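Long-range contacts in cyclopenase asqI (PDB 5YY3), which catalyses, as a zinc-dependent lyase of the tyrosinase family, the ring contraction of 4'-methoxycyclopenin to 4'-methoxyviridicatin in aspoquinolone biosynthesis: residues 95-100 with 129-134; 136-141 with 186-191. One frame throughout, in Å; residues are numbered along the deposited sequence.

Interaction 1: residues 95-100 with 129-134; sequences PKLEDG and KDAQQR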
ATOM      1  N   PRO A  95     -10.944  46.098  38.512  1.00 48.82           N
ATOM      2  CA  PRO A  95     -10.570  46.563  37.173  1.00 50.28           C
ATOM      3  C   PRO A  95      -9.149  46.172  36.742  1.00 49.10           C
ATOM      4  O   PRO A  95      -8.849  46.246  35.551  1.00 50.87           O
ATOM      5  CB  PRO A  95     -10.691  48.085  37.304  1.00 47.72           C
ATOM      6  CG  PRO A  95     -10.302  48.339  38.723  1.00 42.99           C
ATOM      7  CD  PRO A  95     -10.872  47.188  39.506  1.00 50.96           C
ATOM      8  N   LYS A  96      -8.294  45.773  37.680  1.00 45.61           N
ATOM      9  CA  LYS A  96      -6.899  45.492  37.342  1.00 48.70           C
ATOM     10  C   LYS A  96      -6.536  44.014  37.454  1.00 45.74           C
ATOM     11  O   LYS A  96      -7.183  43.254  38.172  1.00 42.00           O
ATOM     12  CB  LYS A  96      -5.960  46.323  38.222  1.00 48.86           C
ATOM     13  CG  LYS A  96      -5.833  47.775  37.768  1.00 49.26           C
ATOM     14  CD  LYS A  96      -4.390  48.096  37.402  1.00 58.90           C
ATOM     15  CE  LYS A  96      -4.286  49.328  36.502  1.00 57.35           C
ATOM     16  NZ  LYS A  96      -3.041  49.286  35.677  1.00 56.38           N
ATOM     17  N   LEU A  97      -5.489  43.627  36.728  1.00 48.21           N
ATOM     18  CA  LEU A  97      -5.008  42.250  36.691  1.00 42.02           C
ATOM     19  C   LEU A  97      -4.708  41.666  38.053  1.00 42.85           C
ATOM     20  O   LEU A  97      -5.058  40.522  38.322  1.00 45.02           O
ATOM     21  CB  LEU A  97      -3.744  42.149  35.840  1.00 47.26           C
ATOM     22  CG  LEU A  97      -3.950  42.103  34.332  1.00 51.07           C
ATOM     23  CD1 LEU A  97      -2.742  41.458  33.642  1.00 50.79           C
ATOM     24  CD2 LEU A  97      -5.245  41.370  34.000  1.00 47.50           C
ATOM     25  N   GLU A  98      -4.038  42.433  38.904  1.00 45.63           N
ATOM     26  CA  GLU A  98      -3.665  41.924  40.220  1.00 50.04           C
ATOM     27  C   GLU A  98      -4.907  41.603  41.040  1.00 44.79           C
ATOM     28  O   GLU A  98      -4.856  40.782  41.956  1.00 49.16           O
ATOM     29  CB  GLU A  98      -2.763  42.911  40.975  1.00 50.11           C
ATOM     30  CG  GLU A  98      -2.689  44.293  40.373  1.00 53.89           C
ATOM     31  CD  GLU A  98      -1.669  44.375  39.266  1.00 49.06           C
ATOM     32  OE1 GLU A  98      -0.477  44.107  39.526  1.00 53.38           O
ATOM     33  OE2 GLU A  98      -2.060  44.691  38.126  1.00 52.13           O
ATOM     34  N   ASP A  99      -6.026  42.240  40.700  1.00 45.16           N
ATOM     35  CA  ASP A  99      -7.300  41.902  41.327  1.00 45.80           C
ATOM     36  C   ASP A  99      -7.723  40.475  40.931  1.00 42.74           C
ATOM     37  O   ASP A  99      -7.972  39.634  41.799  1.00 49.14           O
ATOM     38  CB  ASP A  99      -8.388  42.920  40.956  1.00 46.54           C
ATOM     39  CG  ASP A  99      -8.120  44.301  41.539  1.00 48.51           C
ATOM     40  OD1 ASP A  99      -7.643  44.360  42.691  1.00 50.84           O
ATOM     41  OD2 ASP A  99      -8.392  45.323  40.858  1.00 46.24           O
ATOM     42  N   GLY A 100      -7.786  40.200  39.631  1.00 41.04           N
ATOM     43  CA  GLY A 100      -8.189  38.888  39.153  1.00 38.74           C
ATOM     44  C   GLY A 100      -7.279  37.796  39.681  1.00 37.63           C
ATOM     45  O   GLY A 100      -7.728  36.722  40.079  1.00 40.05           O
ATOM     46  N   LYS A 129      -9.251  44.264  29.686  1.00 39.13           N
ATOM     47  CA  LYS A 129      -8.686  45.448  29.050  1.00 37.54           C
ATOM     48  C   LYS A 129      -7.347  45.789  29.685  1.00 43.28           C
ATOM     49  O   LYS A 129      -6.419  46.235  29.003  1.00 42.96           O
ATOM     50  CB  LYS A 129      -9.634  46.639  29.148  1.00 42.04           C
ATOM     51  CG  LYS A 129      -9.057  47.906  28.507  1.00 56.09           C
ATOM     52  CD  LYS A 129     -10.127  48.836  27.934  1.00 55.04           C
ATOM     53  CE  LYS A 129      -9.486  50.093  27.368  1.00 61.62           C
ATOM     54  NZ  LYS A 129     -10.455  51.217  27.192  1.00 64.92           N
ATOM     55  N   ASP A 130      -7.239  45.558  30.991  1.00 46.45           N
ATOM     56  CA  ASP A 130      -5.967  45.767  31.677  1.00 47.89           C
ATOM     57  C   ASP A 130      -4.892  44.853  31.092  1.00 45.98           C
ATOM     58  O   ASP A 130      -3.791  45.305  30.777  1.00 48.71           O
ATOM     59  CB  ASP A 130      -6.098  45.522  33.185  1.00 44.52           C
ATOM     60  CG  ASP A 130      -4.945  46.126  33.976  1.00 44.04           C
ATOM     61  OD1 ASP A 130      -4.508  47.248  33.633  1.00 46.56           O
ATOM     62  OD2 ASP A 130      -4.465  45.472  34.934  1.00 47.58           O
ATOM     63  N   ALA A 131      -5.217  43.573  30.937  1.00 43.02           N
ATOM     64  CA  ALA A 131      -4.236  42.612  30.442  1.00 44.65           C
ATOM     65  C   ALA A 131      -3.828  42.939  29.009  1.00 44.13           C
ATOM     66  O   ALA A 131      -2.654  42.850  28.661  1.00 41.73           O
ATOM     67  CB  ALA A 131      -4.776  41.181  30.530  1.00 40.22           C
ATOM     68  N   GLN A 132      -4.794  43.325  28.185  1.00 40.93           N
ATOM     69  CA  GLN A 132      -4.517  43.606  26.783  1.00 43.01           C
ATOM     70  C   GLN A 132      -3.562  44.775  26.621  1.00 49.93           C
ATOM     71  O   GLN A 132      -2.588  44.683  25.870  1.00 48.79           O
ATOM     72  CB  GLN A 132      -5.812  43.888  26.037  1.00 42.00           C
ATOM     73  CG  GLN A 132      -6.737  42.700  26.019  1.00 43.72           C
ATOM     74  CD  GLN A 132      -8.101  43.079  25.554  1.00 42.91           C
ATOM     75  OE1 GLN A 132      -8.314  44.207  25.111  1.00 46.05           O
ATOM     76  NE2 GLN A 132      -9.043  42.151  25.650  1.00 41.42           N
ATOM     77  N   GLN A 133      -3.836  45.863  27.338  1.00 47.59           N
ATOM     78  CA  GLN A 133      -3.001  47.057  27.253  1.00 50.26           C
ATOM     79  C   GLN A 133      -1.631  46.814  27.900  1.00 47.56           C
ATOM     80  O   GLN A 133      -0.628  47.383  27.469  1.00 51.40           O
ATOM     81  CB  GLN A 133      -3.718  48.261  27.888  1.00 53.13           C
ATOM     82  CG  GLN A 133      -3.855  48.193  29.405  1.00 58.32           C
ATOM     83  CD  GLN A 133      -4.720  49.311  29.986  1.00 63.00           C
ATOM     84  OE1 GLN A 133      -5.822  49.591  29.493  1.00 60.75           O
ATOM     85  NE2 GLN A 133      -4.220  49.950  31.042  1.00 62.46           N
ATOM     86  N   ARG A 134      -1.589  45.950  28.910  1.00 46.88           N
ATOM     87  CA  ARG A 134      -0.331  45.584  29.562  1.00 47.94           C
ATOM     88  C   ARG A 134       0.370  44.442  28.834  1.00 50.28           C
ATOM     89  O   ARG A 134       1.321  43.855  29.354  1.00 46.41           O
ATOM     90  CB  ARG A 134      -0.574  45.190  31.023  1.00 48.80           C
ATOM     91  CG  ARG A 134      -1.018  46.354  31.894  1.00 49.32           C
ATOM     92  CD  ARG A 134      -1.504  45.905  33.264  1.00 42.23           C
ATOM     93  NE  ARG A 134      -0.476  45.237  34.060  1.00 47.37           N
ATOM     94  CZ  ARG A 134      -0.561  45.064  35.375  1.00 44.60           C
ATOM     95  NH1 ARG A 134       0.405  44.448  36.040  1.00 43.45           N
ATOM     96  NH2 ARG A 134      -1.618  45.525  36.028  1.00 47.66           N
TER
HETATM   97  O   HOH W   1      -9.733  45.647  33.050  1.00 41.17           O
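Asp130 and Lys96 meet through a salt bridge, OD1 to NZ at 3.2 Å, weak as a hydrogen bond, the side chains crossing at about a right angle. Asp130 OD2 accepts the N-H of Leu97, the first residue of helix 97-109, just after the N-cap Lys96, at 2.8 Å on its anti side, nearly straight (166°). Asp130 CG, anti to the backbone N (chi1 -163°), is set toward the helix start. Arg134 completes the charged network. Its NH2 forms a salt bridge with Glu98 OE2, the carboxylate and guanidinium planes nearly coplanar (19°), but the modelled 2.3 Å separation is implausibly short and its geometry doubtful. NH2 also makes a weak hydrogen bond, part of a salt bridge, to Asp130 OD2 at 3.1 Å. It lies between Glu98 OE2 and Asp130 OD2, 4.1 Å apart, and its charge may offset their repulsion.

The apolar part is carried by Leu97: CD2 packs on Ala131 CB at 3.5 Å, and Leu97 CB sits over one face of the guanidinium, toward the rim. A water spans Pro95 O and Asp130 N.

The contact joins the start of helix 97-109 to helix 129-133, and Val53 of helix 53-61 touches Leu97, Glu98 and Arg134.

Interaction 2: residues 136-141 with 186-191; sequences IFPPPL and HYYWHM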
ATOM      1  N   ILE A 136      -0.182  41.499  28.618  1.00 49.92           N
ATOM      2  CA  ILE A 136      -0.095  40.246  29.371  1.00 47.17           C
ATOM      3  C   ILE A 136      -1.097  39.235  28.815  1.00 45.28           C
ATOM      4  O   ILE A 136      -2.290  39.527  28.664  1.00 43.53           O
ATOM      5  CB  ILE A 136      -0.330  40.448  30.878  1.00 45.24           C
ATOM      6  CG1 ILE A 136       0.858  41.187  31.495  1.00 49.71           C
ATOM      7  CG2 ILE A 136      -0.507  39.107  31.568  1.00 49.80           C
ATOM      8  CD1 ILE A 136       0.765  41.375  32.997  1.00 55.17           C
ATOM      9  N   PHE A 137      -0.593  38.051  28.484  1.00 41.65           N
ATOM     10  CA  PHE A 137      -1.336  37.103  27.665  1.00 36.28           C
ATOM     11  C   PHE A 137      -1.457  35.762  28.349  1.00 32.83           C
ATOM     12  O   PHE A 137      -0.643  35.441  29.206  1.00 31.96           O
ATOM     13  CB  PHE A 137      -0.650  36.935  26.315  1.00 38.26           C
ATOM     14  CG  PHE A 137      -0.589  38.192  25.514  1.00 47.07           C
ATOM     15  CD1 PHE A 137      -1.724  38.962  25.329  1.00 44.16           C
ATOM     16  CD2 PHE A 137       0.612  38.611  24.951  1.00 52.47           C
ATOM     17  CE1 PHE A 137      -1.664  40.127  24.594  1.00 50.49           C
ATOM     18  CE2 PHE A 137       0.676  39.773  24.210  1.00 48.92           C
ATOM     19  CZ  PHE A 137      -0.461  40.534  24.033  1.00 49.59           C
ATOM     20  N   PRO A 138      -2.480  34.978  27.978  1.00 29.78           N
ATOM     21  CA  PRO A 138      -2.475  33.584  28.431  1.00 29.32           C
ATOM     22  C   PRO A 138      -1.224  32.900  27.882  1.00 34.91           C
ATOM     23  O   PRO A 138      -0.775  33.256  26.793  1.00 27.93           O
ATOM     24  CB  PRO A 138      -3.764  33.000  27.843  1.00 29.98           C
ATOM     25  CG  PRO A 138      -4.294  34.043  26.898  1.00 28.11           C
ATOM     26  CD  PRO A 138      -3.725  35.349  27.291  1.00 28.70           C
ATOM     27  N   PRO A 139      -0.649  31.952  28.639  1.00 33.70           N
ATOM     28  CA  PRO A 139       0.621  31.334  28.242  1.00 33.93           C
ATOM     29  C   PRO A 139       0.534  30.588  26.914  1.00 35.55           C
ATOM     30  O   PRO A 139      -0.558  30.226  26.473  1.00 34.75           O
ATOM     31  CB  PRO A 139       0.913  30.351  29.390  1.00 33.95           C
ATOM     32  CG  PRO A 139       0.113  30.862  30.548  1.00 36.85           C
ATOM     33  CD  PRO A 139      -1.131  31.454  29.938  1.00 31.99           C
ATOM     34  N   PRO A 140       1.683  30.379  26.270  1.00 33.03           N
ATOM     35  CA  PRO A 140       1.779  29.443  25.148  1.00 34.80           C
ATOM     36  C   PRO A 140       1.191  28.085  25.522  1.00 31.10           C
ATOM     37  O   PRO A 140       1.304  27.694  26.674  1.00 33.17           O
ATOM     38  CB  PRO A 140       3.290  29.345  24.908  1.00 30.45           C
ATOM     39  CG  PRO A 140       3.811  30.689  25.327  1.00 37.27           C
ATOM     40  CD  PRO A 140       2.933  31.135  26.478  1.00 31.91           C
ATOM     41  N   LEU A 141       0.572  27.386  24.576  1.00 30.30           N
ATOM     42  CA  LEU A 141       0.088  26.034  24.828  1.00 29.49           C
ATOM     43  C   LEU A 141       1.217  25.156  25.348  1.00 31.40           C
ATOM     44  O   LEU A 141       0.974  24.188  26.071  1.00 32.69           O
ATOM     45  CB  LEU A 141      -0.510  25.415  23.560  1.00 31.89           C
ATOM     46  CG  LEU A 141      -0.894  23.926  23.617  1.00 28.82           C
ATOM     47  CD1 LEU A 141      -2.040  23.734  24.558  1.00 26.16           C
ATOM     48  CD2 LEU A 141      -1.241  23.379  22.222  1.00 27.36           C
ATOM     49  N   HIS A 186      -5.719  27.110  17.939  1.00 25.45           N
ATOM     50  CA  HIS A 186      -7.044  26.614  18.265  1.00 25.48           C
ATOM     51  C   HIS A 186      -7.325  26.833  19.748  1.00 28.64           C
ATOM     52  O   HIS A 186      -8.450  27.124  20.156  1.00 29.48           O
ATOM     53  CB  HIS A 186      -7.130  25.132  17.906  1.00 23.02           C
ATOM     54  CG  HIS A 186      -8.399  24.460  18.331  1.00 28.63           C
ATOM     55  ND1 HIS A 186      -9.558  24.522  17.589  1.00 29.79           N
ATOM     56  CD2 HIS A 186      -8.676  23.680  19.406  1.00 24.50           C
ATOM     57  CE1 HIS A 186     -10.496  23.813  18.187  1.00 29.41           C
ATOM     58  NE2 HIS A 186      -9.988  23.290  19.289  1.00 26.56           N
ATOM     59  N   TYR A 187      -6.274  26.686  20.541  1.00 28.57           N
ATOM     60  CA  TYR A 187      -6.328  26.793  21.992  1.00 27.10           C
ATOM     61  C   TYR A 187      -6.662  28.221  22.410  1.00 32.40           C
ATOM     62  O   TYR A 187      -7.495  28.445  23.286  1.00 34.31           O
ATOM     63  CB  TYR A 187      -4.991  26.328  22.544  1.00 26.75           C
ATOM     64  CG  TYR A 187      -4.636  26.620  23.980  1.00 30.68           C
ATOM     65  CD1 TYR A 187      -5.163  25.861  25.029  1.00 31.37           C
ATOM     66  CD2 TYR A 187      -3.676  27.583  24.284  1.00 29.85           C
ATOM     67  CE1 TYR A 187      -4.785  26.092  26.345  1.00 32.49           C
ATOM     68  CE2 TYR A 187      -3.289  27.822  25.586  1.00 34.06           C
ATOM     69  CZ  TYR A 187      -3.842  27.070  26.613  1.00 42.23           C
ATOM     70  OH  TYR A 187      -3.455  27.320  27.910  1.00 43.51           O
ATOM     71  N   TYR A 188      -6.030  29.187  21.758  1.00 28.39           N
ATOM     72  CA  TYR A 188      -6.326  30.578  22.037  1.00 28.20           C
ATOM     73  C   TYR A 188      -7.691  30.960  21.463  1.00 28.74           C
ATOM     74  O   TYR A 188      -8.405  31.767  22.048  1.00 27.95           O
ATOM     75  CB  TYR A 188      -5.214  31.485  21.476  1.00 24.68           C
ATOM     76  CG  TYR A 188      -5.431  32.969  21.732  1.00 28.30           C
ATOM     77  CD1 TYR A 188      -5.480  33.480  23.033  1.00 30.52           C
ATOM     78  CD2 TYR A 188      -5.586  33.861  20.675  1.00 30.14           C
ATOM     79  CE1 TYR A 188      -5.687  34.846  23.272  1.00 28.06           C
ATOM     80  CE2 TYR A 188      -5.785  35.231  20.902  1.00 31.22           C
ATOM     81  CZ  TYR A 188      -5.834  35.716  22.200  1.00 35.38           C
ATOM     82  OH  TYR A 188      -6.032  37.068  22.412  1.00 34.19           O
ATOM     83  N   TRP A 189      -8.055  30.368  20.331  1.00 27.16           N
ATOM     84  CA  TRP A 189      -9.304  30.719  19.666  1.00 26.95           C
ATOM     85  C   TRP A 189     -10.490  30.548  20.601  1.00 30.12           C
ATOM     86  O   TRP A 189     -11.409  31.357  20.623  1.00 31.90           O
ATOM     87  CB  TRP A 189      -9.516  29.870  18.410  1.00 26.91           C
ATOM     88  CG  TRP A 189     -10.653  30.334  17.536  1.00 29.00           C
ATOM     89  CD1 TRP A 189     -10.593  31.273  16.558  1.00 32.91           C
ATOM     90  CD2 TRP A 189     -12.013  29.870  17.558  1.00 29.34           C
ATOM     91  NE1 TRP A 189     -11.827  31.428  15.967  1.00 30.69           N
ATOM     92  CE2 TRP A 189     -12.714  30.576  16.564  1.00 25.51           C
ATOM     93  CE3 TRP A 189     -12.701  28.922  18.320  1.00 34.21           C
ATOM     94  CZ2 TRP A 189     -14.068  30.376  16.315  1.00 29.29           C
ATOM     95  CZ3 TRP A 189     -14.063  28.723  18.067  1.00 34.71           C
ATOM     96  CH2 TRP A 189     -14.723  29.446  17.074  1.00 26.82           C
ATOM     97  N   HIS A 190     -10.463  29.478  21.379  1.00 33.91           N
ATOM     98  CA  HIS A 190     -11.572  29.187  22.261  1.00 33.59           C
ATOM     99  C   HIS A 190     -11.601  30.181  23.413  1.00 35.18           C
ATOM    100  O   HIS A 190     -12.680  30.573  23.862  1.00 37.79           O
ATOM    101  CB  HIS A 190     -11.494  27.740  22.738  1.00 36.60           C
ATOM    102  CG  HIS A 190     -11.916  26.760  21.685  1.00 37.25           C
ATOM    103  ND1 HIS A 190     -13.091  26.900  20.978  1.00 43.38           N
ATOM    104  CD2 HIS A 190     -11.306  25.662  21.189  1.00 42.84           C
ATOM    105  CE1 HIS A 190     -13.200  25.914  20.107  1.00 41.23           C
ATOM    106  NE2 HIS A 190     -12.131  25.150  20.213  1.00 47.44           N
ATOM    107  N   MET A 191     -10.428  30.625  23.867  1.00 29.68           N
ATOM    108  CA  MET A 191     -10.399  31.677  24.866  1.00 32.19           C
ATOM    109  C   MET A 191     -11.007  32.942  24.274  1.00 32.46           C
ATOM    110  O   MET A 191     -11.772  33.641  24.938  1.00 32.40           O
ATOM    111  CB  MET A 191      -8.984  31.944  25.357  1.00 27.04           C
ATOM    112  CG  MET A 191      -8.327  30.726  25.971  1.00 30.10           C
ATOM    113  SD  MET A 191      -6.651  31.120  26.462  1.00 34.32           S
ATOM    114  CE  MET A 191      -5.940  29.504  26.677  1.00 34.13           C
TER
HETATM  115  O   HOH W   2      -0.917  26.998  28.865  1.00 36.35           O
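Leu141 lays its CD1 methyl over the centre of the Tyr187 ring, 3.9 Å from the centroid and 13° off the ring normal, a CH-pi contact. Leu141 CB lies over the same face, above Tyr187 CD2. Met191 CE lies over the opposite face, offset toward the rim, so the phenol is held between a leucine methyl and a methionine methyl. At the ring's edge, in its plane, Pro139 O comes within 3.7 Å of Tyr187 CE2; this carbonyl also accepts a hydrogen bond from Arg554. The phenol oxygen is linked to the loop by a water that lies 2.7 Å from Tyr187 OH and donates to Pro140 O.

Farther back along the loop, Pro138 meets Tyr188 and, one turn beyond Tyr187, Met191. Its CB rests 3.7 Å from Met191 SD, the two side chains sliding past each other in opposite directions, and its CG meets the edge of the Tyr188 ring at CE1, 4.0 Å away. Thr126 of helix 114-127 touches Pro138, Tyr188 and Met191.

Helix 180-193 also carries His186 and His190, two zinc ligands, which take no part in this packing. A direct polar tie to that helix runs from Leu141 N to Asp184 OD1. Between the two segments themselves, proline carbons, methyls, a thioether and ring faces and edges make up most of the contact, one water adding a polar link.

Overall arrangement
The two contacts follow one another along the chain, their centres 16 Å apart, and both are partly buried. Interaction 1, about 27 Å from the centre of the chain, is mainly charged, with one apolar pair, and is set at a helix start. Interaction 2, about 14 Å from that centre and somewhat more enclosed, relies on proline, leucine, methionine and tyrosine. They meet where helix 129-133 gives way to the loop: Ala131 O lies 2.8 Å from Ile136 N, a probable hydrogen bond, and Leu97 CD1 packs on Ile136 CD1. Helix 53-61 borders both, Val53 at interaction 1 and Val57 and Phe61 at Pro139 of interaction 2.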